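Long-range contact in phosphonate monoester hydrolase (Ruegeria pomeroyi, PDB 4UPK), which belongs to the sulfatase family of the alkaline phosphatase clan, hydrolases built round a mixed beta sheet with helices packed against it: residues A[349-354]-A[362-367]. Sequence-based numbering, arbitrary orientation.
Sequences GEMLGD and TVYDAA
Gly349 N donates to Ala367 O at 2.9 Å, with an angle of 159° at the hydrogen. The donor stands well above the plane of that carbonyl. Ala367 O also accepts a bond from Asn80 ND2. One residue on, Glu350 N makes a weak, bent bond to Ala366 O. A C-H of Gly349 also meets this oxygen, with Gly349 CA 3.2 Å from Ala366 O. Neighbouring carbonyls of the short 3-10 segment 365-367 thus receive the backbone of 349-350.

Both segments belong to the long loop between strands 340-346 and 372-375, antiparallel neighbours in the main mixed sheet of this sulfatase-family fold. Residues 351-354 form a type I' turn, closed by Asp354 N to Met351 O. Glu350 OE2 accepts hydrogen bonds from Leu352 N, at 2.9 Å, and from Gly359 N. The Asp354 carboxylate is salt-bridged to Arg45.

Met351 carries most of the apolar packing. Its chain bends at chi2 (-55°) and again at chi3 (-68°), which brings SD and CE to segment 362-367. Met351 CG lies 3.6 Å from Thr362 CG2, the two side chains crossing at about a right angle. Met351 SD sits 3.8 Å from Ala366 CB. The terminal Met351 CE reaches Tyr364 CB at 3.8 Å and approaches CD2 of the ring obliquely.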
loop_
_atom_site.group_PDB
_atom_site.type_symbol
_atom_site.label_atom_id
_atom_site.label_comp_id
_atom_site.label_asym_id
_atom_site.label_seq_id
_atom_site.Cartn_x
_atom_site.Cartn_y
_atom_site.Cartn_z
ATOM N N GLY A 349 -7.146 36.223 1.621
ATOM C CA GLY A 349 -7.156 37.640 1.348
ATOM C C GLY A 349 -5.766 38.207 1.137
ATOM O O GLY A 349 -4.801 37.487 0.864
ATOM N N GLU A 350 -5.678 39.527 1.251
ATOM C CA GLU A 350 -4.497 40.322 0.968
ATOM C C GLU A 350 -4.614 41.576 1.813
ATOM O O GLU A 350 -5.645 42.230 1.731
ATOM C CB GLU A 350 -4.538 40.701 -0.544
ATOM C CG GLU A 350 -3.466 41.658 -1.038
ATOM C CD GLU A 350 -2.064 41.398 -0.537
ATOM O OE1 GLU A 350 -1.553 40.291 -0.791
ATOM O OE2 GLU A 350 -1.521 42.247 0.205
ATOM N N MET A 351 -3.579 41.911 2.622
ATOM C CA MET A 351 -3.592 43.141 3.453
ATOM C C MET A 351 -3.649 44.412 2.617
ATOM O O MET A 351 -4.388 45.332 2.963
ATOM C CB MET A 351 -2.441 43.171 4.456
ATOM C CG MET A 351 -2.604 42.134 5.550
ATOM S SD MET A 351 -4.173 42.194 6.464
ATOM C CE MET A 351 -3.987 43.784 7.374
ATOM N N LEU A 352 -2.909 44.440 1.495
ATOM C CA LEU A 352 -2.891 45.527 0.516
ATOM C C LEU A 352 -2.503 46.905 1.111
ATOM O O LEU A 352 -3.040 47.949 0.725
ATOM C CB LEU A 352 -4.239 45.555 -0.228
ATOM C CG LEU A 352 -4.214 45.984 -1.675
ATOM C CD1 LEU A 352 -3.591 44.914 -2.550
ATOM C CD2 LEU A 352 -5.616 46.341 -2.150
ATOM N N GLY A 353 -1.552 46.883 2.046
ATOM C CA GLY A 353 -1.075 48.103 2.685
ATOM C C GLY A 353 -1.757 48.378 4.005
ATOM O O GLY A 353 -1.275 49.206 4.781
ATOM N N ASP A 354 -2.908 47.703 4.255
ATOM C CA ASP A 354 -3.657 47.848 5.499
ATOM C C ASP A 354 -2.755 47.455 6.648
ATOM O O ASP A 354 -2.072 46.429 6.557
ATOM C CB ASP A 354 -4.936 46.970 5.508
ATOM C CG ASP A 354 -6.119 47.514 4.723
ATOM O OD1 ASP A 354 -5.968 48.566 4.067
ATOM O OD2 ASP A 354 -7.196 46.878 4.755
ATOM N N THR A 362 -0.343 37.241 8.625
ATOM C CA THR A 362 -0.826 38.078 9.725
ATOM C C THR A 362 -2.095 37.464 10.337
ATOM O O THR A 362 -2.510 36.374 9.933
ATOM C CB THR A 362 -0.969 39.557 9.279
ATOM O OG1 THR A 362 -1.247 40.351 10.422
ATOM C CG2 THR A 362 -2.048 39.761 8.228
ATOM N N VAL A 363 -2.715 38.189 11.295
ATOM C CA VAL A 363 -3.898 37.754 12.053
ATOM C C VAL A 363 -5.143 38.622 11.797
ATOM O O VAL A 363 -6.208 38.304 12.328
ATOM C CB VAL A 363 -3.584 37.602 13.571
ATOM C CG1 VAL A 363 -2.486 36.568 13.804
ATOM C CG2 VAL A 363 -3.213 38.947 14.207
ATOM N N TYR A 364 -5.009 39.718 11.012
ATOM C CA TYR A 364 -6.149 40.584 10.707
ATOM C C TYR A 364 -7.067 39.963 9.665
ATOM O O TYR A 364 -6.596 39.232 8.780
ATOM C CB TYR A 364 -5.722 42.023 10.320
ATOM C CG TYR A 364 -5.048 42.784 11.439
ATOM C CD1 TYR A 364 -5.655 42.905 12.695
ATOM C CD2 TYR A 364 -3.808 43.393 11.247
ATOM C CE1 TYR A 364 -5.042 43.611 13.728
ATOM C CE2 TYR A 364 -3.198 44.123 12.269
ATOM C CZ TYR A 364 -3.821 44.230 13.507
ATOM O OH TYR A 364 -3.211 44.922 14.528
ATOM N N ASP A 365 -8.379 40.256 9.787
ATOM C CA ASP A 365 -9.460 39.736 8.951
ATOM C C ASP A 365 -9.256 39.848 7.444
ATOM O O ASP A 365 -9.598 38.904 6.731
ATOM C CB ASP A 365 -10.833 40.302 9.381
ATOM C CG ASP A 365 -11.342 39.784 10.726
ATOM O OD1 ASP A 365 -10.767 38.789 11.252
ATOM O OD2 ASP A 365 -12.330 40.340 11.236
ATOM N N ALA A 366 -8.675 40.976 6.960
ATOM C CA ALA A 366 -8.420 41.205 5.531
ATOM C C ALA A 366 -7.586 40.078 4.876
ATOM O O ALA A 366 -7.755 39.811 3.691
ATOM C CB ALA A 366 -7.783 42.578 5.309
ATOM N N ALA A 367 -6.762 39.370 5.675
ATOM C CA ALA A 367 -5.942 38.241 5.211
ATOM C C ALA A 367 -6.755 36.929 5.041
ATOM O O ALA A 367 -6.266 36.008 4.386
ATOM C CB ALA A 367 -4.780 38.018 6.172
#